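Local coordinates for protein GH3 beta-N-acetylglucosaminidase (Paenibacillaceae, PDB 6K5J) that hydrolyses terminal beta-linked N-acetylglucosamine residues, as a glycoside hydrolase family 3 beta-N-acetylglucosaminidase, at residues 37-51 / 297-309. Numbering follows the deposited sequence.
Sequences LITEDHVGGIIYFRR and LVSHRYERQKAAL. With NAG (2-acetamido-2-deoxy-beta-D-glucopyranose), chain B.
Arg51 reaches across to Ser299 and His300 with the outer edge of its guanidinium. NH1 gives a nearly straight bond to His300 ND1 (3.0 Å, 162°), in the plane of both groups although those planes stand 82° apart; NH2 bonds Ser299 O at 3.0 Å. Its first torsion (chi1 60°) sets CG between backbone N and carbonyl carbon, and the chain then runs extended to NE, which Phe25 O holds from the neighbouring loop. A leucine here would probably leave Ser299 O and His300 ND1 without these donors and the imidazole less firmly fixed in its rotation. The same imidazole covers Phe49: His300 CE1 sits 3.5 Å above the centre of one phenyl face, the rings otherwise oblique, while NAG O6 lies at the phenyl edge, 3.4 Å from Phe49 CE2. The segments belong to a TIM-barrel domain, where strands 45-47 and 296-298 run parallel on opposite sides of strand 21-23. Phe49 and Ser299 follow those strands, at the end holding the sugar, hydrogen-bonded by Asp83, Arg152, Lys182, His183 and Asp268. Ile47 CG2 meets Leu297 CD1 at 3.9 Å, and each residue also touches NAG C6. Helix 302-317 covers the other end of 37-51. There Leu37 and the Tyr302 ring lie alongside, pointing opposite ways; Leu37 CD1 meets Gln305 OE1, while NE2 bonds Val298 O, Gly24 being a further polar partner. Leu309 CD1 packs 3.6 Å from Asp41 CB. Lys306, kinked at its second and fourth torsions, brings NZ to Asp41 OD1 in a 2.7 Å salt bridge, syn but tilted from the carboxylate plane; buried OD2 has no hydrogen-bond partner, with Lys306 CD and CE beside it and the Tyr302 hydroxyl too far to bond.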
loop_
_atom_site.group_PDB
_atom_site.type_symbol
_atom_site.label_atom_id
_atom_site.label_comp_id
_atom_site.label_asym_id
_atom_site.label_seq_id
_atom_site.Cartn_x
_atom_site.Cartn_y
_atom_site.Cartn_z
ATOM N N LEU A 37 -11.626 24.224 0.884
ATOM C CA LEU A 37 -10.723 23.625 1.864
ATOM C C LEU A 37 -9.411 24.398 1.938
ATOM O O LEU A 37 -8.880 24.636 3.028
ATOM C CB LEU A 37 -10.453 22.161 1.509
ATOM C CG LEU A 37 -11.582 21.139 1.727
ATOM C CD1 LEU A 37 -11.248 19.823 1.045
ATOM C CD2 LEU A 37 -11.832 20.936 3.197
ATOM N N ILE A 38 -8.880 24.801 0.785
ATOM C CA ILE A 38 -7.597 25.489 0.761
ATOM C C ILE A 38 -7.753 26.941 1.194
ATOM O O ILE A 38 -7.026 27.416 2.071
ATOM C CB ILE A 38 -6.958 25.384 -0.633
ATOM C CG1 ILE A 38 -6.575 23.936 -0.949
ATOM C CG2 ILE A 38 -5.739 26.305 -0.721
ATOM C CD1 ILE A 38 -6.252 23.713 -2.429
ATOM N N THR A 39 -8.701 27.668 0.587
ATOM C CA THR A 39 -8.770 29.115 0.798
ATOM C C THR A 39 -9.560 29.491 2.045
ATOM O O THR A 39 -9.237 30.489 2.696
ATOM C CB THR A 39 -9.381 29.809 -0.420
ATOM O OG1 THR A 39 -10.764 29.456 -0.534
ATOM C CG2 THR A 39 -8.641 29.410 -1.693
ATOM N N GLU A 40 -10.585 28.727 2.403
ATOM C CA GLU A 40 -11.397 29.077 3.560
ATOM C C GLU A 40 -11.045 28.277 4.800
ATOM O O GLU A 40 -11.055 28.824 5.901
ATOM C CB GLU A 40 -12.879 28.903 3.232
ATOM C CG GLU A 40 -13.278 29.767 2.041
ATOM C CD GLU A 40 -14.744 29.656 1.689
ATOM O OE1 GLU A 40 -15.518 29.112 2.509
ATOM O OE2 GLU A 40 -15.122 30.118 0.588
ATOM N N ASP A 41 -10.717 26.998 4.656
ATOM C CA ASP A 41 -10.357 26.199 5.815
ATOM C C ASP A 41 -8.852 26.073 6.006
ATOM O O ASP A 41 -8.422 25.527 7.023
ATOM C CB ASP A 41 -10.996 24.815 5.710
ATOM C CG ASP A 41 -12.518 24.892 5.609
ATOM O OD1 ASP A 41 -13.127 25.603 6.436
ATOM O OD2 ASP A 41 -13.095 24.251 4.708
ATOM N N HIS A 42 -8.053 26.567 5.064
ATOM C CA HIS A 42 -6.600 26.649 5.223
ATOM C C HIS A 42 -5.969 25.272 5.429
ATOM O O HIS A 42 -5.011 25.125 6.195
ATOM C CB HIS A 42 -6.218 27.589 6.378
ATOM C CG HIS A 42 -6.947 28.900 6.372
ATOM N ND1 HIS A 42 -6.672 29.902 5.464
ATOM C CD2 HIS A 42 -7.935 29.377 7.168
ATOM C CE1 HIS A 42 -7.459 30.938 5.701
ATOM N NE2 HIS A 42 -8.232 30.648 6.731
ATOM N N VAL A 43 -6.498 24.248 4.747
ATOM C CA VAL A 43 -5.981 22.899 4.965
ATOM C C VAL A 43 -4.490 22.841 4.635
ATOM O O VAL A 43 -3.984 23.557 3.762
ATOM C CB VAL A 43 -6.729 21.821 4.161
ATOM C CG1 VAL A 43 -8.160 21.648 4.680
ATOM C CG2 VAL A 43 -6.679 22.131 2.649
ATOM N N GLY A 44 -3.786 21.964 5.336
ATOM C CA GLY A 44 -2.349 21.846 5.170
ATOM C C GLY A 44 -1.957 20.869 4.085
ATOM O O GLY A 44 -0.841 20.932 3.556
ATOM N N GLY A 45 -2.866 19.964 3.730
ATOM C CA GLY A 45 -2.516 18.890 2.817
ATOM C C GLY A 45 -3.704 18.380 2.029
ATOM O O GLY A 45 -4.863 18.542 2.424
ATOM N N ILE A 46 -3.380 17.738 0.906
ATOM C CA ILE A 46 -4.325 17.071 0.017
ATOM C C ILE A 46 -3.844 15.640 -0.172
ATOM O O ILE A 46 -2.643 15.410 -0.335
ATOM C CB ILE A 46 -4.414 17.779 -1.352
ATOM C CG1 ILE A 46 -4.908 19.217 -1.199
ATOM C CG2 ILE A 46 -5.290 16.976 -2.344
ATOM C CD1 ILE A 46 -6.392 19.314 -0.820
ATOM N N ILE A 47 -4.763 14.676 -0.143
ATOM C CA ILE A 47 -4.452 13.296 -0.512
ATOM C C ILE A 47 -5.213 12.949 -1.789
ATOM O O ILE A 47 -6.414 13.229 -1.905
ATOM C CB ILE A 47 -4.781 12.300 0.620
ATOM C CG1 ILE A 47 -4.524 10.860 0.137
ATOM C CG2 ILE A 47 -6.217 12.487 1.132
ATOM C CD1 ILE A 47 -4.464 9.818 1.241
ATOM N N TYR A 48 -4.510 12.340 -2.745
ATOM C CA TYR A 48 -5.086 11.886 -4.007
ATOM C C TYR A 48 -5.560 10.435 -3.903
ATOM O O TYR A 48 -4.918 9.599 -3.255
ATOM C CB TYR A 48 -4.057 11.960 -5.137
ATOM C CG TYR A 48 -3.687 13.337 -5.657
ATOM C CD1 TYR A 48 -4.572 14.411 -5.578
ATOM C CD2 TYR A 48 -2.451 13.546 -6.270
ATOM C CE1 TYR A 48 -4.228 15.666 -6.093
ATOM C CE2 TYR A 48 -2.100 14.789 -6.782
ATOM C CZ TYR A 48 -2.991 15.845 -6.682
ATOM O OH TYR A 48 -2.645 17.073 -7.196
ATOM N N PHE A 49 -6.658 10.135 -4.601
ATOM C CA PHE A 49 -7.099 8.768 -4.875
ATOM C C PHE A 49 -7.262 8.584 -6.384
ATOM O O PHE A 49 -7.012 9.501 -7.161
ATOM C CB PHE A 49 -8.378 8.450 -4.090
ATOM C CG PHE A 49 -8.127 8.344 -2.611
ATOM C CD1 PHE A 49 -8.112 9.486 -1.820
ATOM C CD2 PHE A 49 -7.808 7.123 -2.033
ATOM C CE1 PHE A 49 -7.832 9.410 -0.460
ATOM C CE2 PHE A 49 -7.522 7.031 -0.672
ATOM C CZ PHE A 49 -7.538 8.179 0.115
ATOM N N ARG A 50 -7.646 7.363 -6.789
ATOM C CA ARG A 50 -7.789 7.032 -8.211
ATOM C C ARG A 50 -8.670 8.046 -8.948
ATOM O O ARG A 50 -8.417 8.371 -10.115
ATOM C CB ARG A 50 -8.355 5.606 -8.347
ATOM C CG ARG A 50 -8.492 5.089 -9.783
ATOM C CD ARG A 50 -8.670 3.542 -9.814
ATOM N NE ARG A 50 -7.567 2.871 -9.133
ATOM C CZ ARG A 50 -6.438 2.477 -9.721
ATOM N NH1 ARG A 50 -6.256 2.656 -11.020
ATOM N NH2 ARG A 50 -5.485 1.898 -9.011
ATOM N N ARG A 51 -9.703 8.565 -8.273
ATOM C CA ARG A 51 -10.618 9.542 -8.865
ATOM C C ARG A 51 -9.918 10.829 -9.295
ATOM O O ARG A 51 -10.446 11.548 -10.151
ATOM C CB ARG A 51 -11.733 9.888 -7.874
ATOM C CG ARG A 51 -11.182 10.492 -6.564
ATOM C CD ARG A 51 -12.249 10.723 -5.484
ATOM N NE ARG A 51 -11.625 11.285 -4.281
ATOM C CZ ARG A 51 -11.694 10.757 -3.061
ATOM N NH1 ARG A 51 -12.396 9.649 -2.838
ATOM N NH2 ARG A 51 -11.063 11.357 -2.054
ATOM N N LEU A 297 -5.833 12.868 9.031
ATOM C CA LEU A 297 -6.177 12.444 7.680
ATOM C C LEU A 297 -7.676 12.158 7.599
ATOM O O LEU A 297 -8.191 11.304 8.334
ATOM C CB LEU A 297 -5.368 11.210 7.287
ATOM C CG LEU A 297 -5.619 10.634 5.893
ATOM C CD1 LEU A 297 -5.336 11.676 4.799
ATOM C CD2 LEU A 297 -4.768 9.392 5.689
ATOM N N VAL A 298 -8.378 12.866 6.719
ATOM C CA VAL A 298 -9.809 12.643 6.495
ATOM C C VAL A 298 -10.011 12.615 4.980
ATOM O O VAL A 298 -10.172 13.654 4.334
ATOM C CB VAL A 298 -10.691 13.697 7.172
ATOM C CG1 VAL A 298 -12.155 13.250 7.137
ATOM C CG2 VAL A 298 -10.254 13.913 8.632
ATOM N N SER A 299 -10.014 11.407 4.400
ATOM C CA SER A 299 -9.728 11.257 2.967
ATOM C C SER A 299 -10.897 11.566 2.036
ATOM O O SER A 299 -10.664 11.903 0.868
ATOM C CB SER A 299 -9.252 9.834 2.668
ATOM O OG SER A 299 -8.034 9.551 3.339
ATOM N N HIS A 300 -12.147 11.420 2.479
ATOM C CA HIS A 300 -13.196 11.277 1.468
ATOM C C HIS A 300 -14.370 12.248 1.587
ATOM O O HIS A 300 -14.703 12.947 0.621
ATOM C CB HIS A 300 -13.699 9.825 1.497
ATOM C CG HIS A 300 -12.638 8.817 1.169
ATOM N ND1 HIS A 300 -11.978 8.804 -0.041
ATOM C CD2 HIS A 300 -12.090 7.822 1.907
ATOM C CE1 HIS A 300 -11.085 7.828 -0.043
ATOM N NE2 HIS A 300 -11.131 7.221 1.131
ATOM N N ARG A 301 -15.020 12.292 2.743
ATOM C CA ARG A 301 -16.293 12.992 2.880
ATOM C C ARG A 301 -16.068 14.406 3.397
ATOM O O ARG A 301 -15.576 14.592 4.516
ATOM C CB ARG A 301 -17.228 12.226 3.816
ATOM C CG ARG A 301 -17.287 10.733 3.526
ATOM C CD ARG A 301 -18.636 10.155 3.871
ATOM N NE ARG A 301 -19.681 10.825 3.104
ATOM C CZ ARG A 301 -20.981 10.645 3.298
ATOM N NH1 ARG A 301 -21.403 9.807 4.238
ATOM N NH2 ARG A 301 -21.857 11.304 2.550
ATOM N N TYR A 302 -16.464 15.399 2.591
ATOM C CA TYR A 302 -16.293 16.797 2.980
ATOM C C TYR A 302 -16.919 17.099 4.342
ATOM O O TYR A 302 -16.358 17.871 5.136
ATOM C CB TYR A 302 -16.890 17.706 1.909
ATOM C CG TYR A 302 -16.810 19.166 2.255
ATOM C CD1 TYR A 302 -15.662 19.902 1.987
ATOM C CD2 TYR A 302 -17.881 19.814 2.861
ATOM C CE1 TYR A 302 -15.578 21.243 2.314
ATOM C CE2 TYR A 302 -17.809 21.156 3.190
ATOM C CZ TYR A 302 -16.657 21.867 2.912
ATOM O OH TYR A 302 -16.583 23.200 3.243
ATOM N N GLU A 303 -18.097 16.529 4.617
ATOM C CA GLU A 303 -18.764 16.773 5.895
ATOM C C GLU A 303 -17.889 16.346 7.065
ATOM O O GLU A 303 -17.834 17.030 8.093
ATOM C CB GLU A 303 -20.101 16.033 5.949
ATOM C CG GLU A 303 -21.127 16.504 4.934
ATOM C CD GLU A 303 -20.925 15.891 3.553
ATOM O OE1 GLU A 303 -19.994 15.060 3.391
ATOM O OE2 GLU A 303 -21.708 16.239 2.638
ATOM N N ARG A 304 -17.209 15.204 6.929
ATOM C CA ARG A 304 -16.341 14.730 7.996
ATOM C C ARG A 304 -15.056 15.546 8.073
ATOM O O ARG A 304 -14.506 15.730 9.170
ATOM C CB ARG A 304 -16.036 13.250 7.787
ATOM C CG ARG A 304 -17.226 12.331 8.083
ATOM C CD ARG A 304 -17.059 10.987 7.403
ATOM N NE ARG A 304 -18.008 10.001 7.911
ATOM C CZ ARG A 304 -17.857 8.684 7.792
ATOM N NH1 ARG A 304 -16.800 8.185 7.162
ATOM N NH2 ARG A 304 -18.772 7.863 8.295
ATOM N N GLN A 305 -14.571 16.049 6.932
ATOM C CA GLN A 305 -13.404 16.928 6.947
ATOM C C GLN A 305 -13.716 18.217 7.701
ATOM O O GLN A 305 -12.936 18.657 8.552
ATOM C CB GLN A 305 -12.949 17.228 5.515
ATOM C CG GLN A 305 -12.471 15.994 4.760
ATOM C CD GLN A 305 -12.535 16.148 3.253
ATOM O OE1 GLN A 305 -13.007 17.162 2.741
ATOM N NE2 GLN A 305 -12.072 15.122 2.533
ATOM N N LYS A 306 -14.866 18.830 7.407
ATOM C CA LYS A 306 -15.277 20.038 8.126
ATOM C C LYS A 306 -15.550 19.749 9.600
ATOM O O LYS A 306 -15.288 20.601 10.458
ATOM C CB LYS A 306 -16.519 20.650 7.464
ATOM C CG LYS A 306 -16.696 22.154 7.711
ATOM C CD LYS A 306 -15.834 22.979 6.760
ATOM C CE LYS A 306 -16.184 24.469 6.803
ATOM N NZ LYS A 306 -15.436 25.226 7.852
ATOM N N ALA A 307 -16.071 18.562 9.916
ATOM C CA ALA A 307 -16.307 18.227 11.317
ATOM C C ALA A 307 -14.996 18.175 12.096
ATOM O O ALA A 307 -14.919 18.677 13.224
ATOM C CB ALA A 307 -17.054 16.899 11.432
ATOM N N ALA A 308 -13.955 17.574 11.509
ATOM C CA ALA A 308 -12.645 17.544 12.160
ATOM C C ALA A 308 -12.090 18.952 12.350
ATOM O O ALA A 308 -11.596 19.299 13.428
ATOM C CB ALA A 308 -11.670 16.700 11.336
ATOM N N LEU A 309 -12.154 19.770 11.302
ATOM C CA LEU A 309 -11.653 21.138 11.384
ATOM C C LEU A 309 -12.390 21.933 12.457
ATOM O O LEU A 309 -11.767 22.656 13.250
ATOM C CB LEU A 309 -11.790 21.825 10.021
ATOM C CG LEU A 309 -10.778 21.486 8.924
ATOM C CD1 LEU A 309 -11.367 21.754 7.525
ATOM C CD2 LEU A 309 -9.479 22.255 9.125
HETATM C C1 NAG B . -6.216 3.556 5.322
HETATM C C2 NAG B . -4.996 2.614 5.161
HETATM C C3 NAG B . -3.692 3.411 4.979
HETATM C C4 NAG B . -3.848 4.501 3.926
HETATM C C5 NAG B . -5.037 5.374 4.286
HETATM C C6 NAG B . -5.292 6.497 3.306
HETATM C C7 NAG B . -4.724 0.416 6.254
HETATM C C8 NAG B . -4.615 -0.301 7.572
HETATM N N2 NAG B . -4.892 1.741 6.323
HETATM O O1 NAG B . -7.368 2.795 5.184
HETATM O O3 NAG B . -2.634 2.534 4.602
HETATM O O4 NAG B . -2.670 5.296 3.863
HETATM O O5 NAG B . -6.208 4.552 4.291
HETATM O O6 NAG B . -5.774 6.002 2.063
HETATM O O7 NAG B . -4.641 -0.177 5.180
#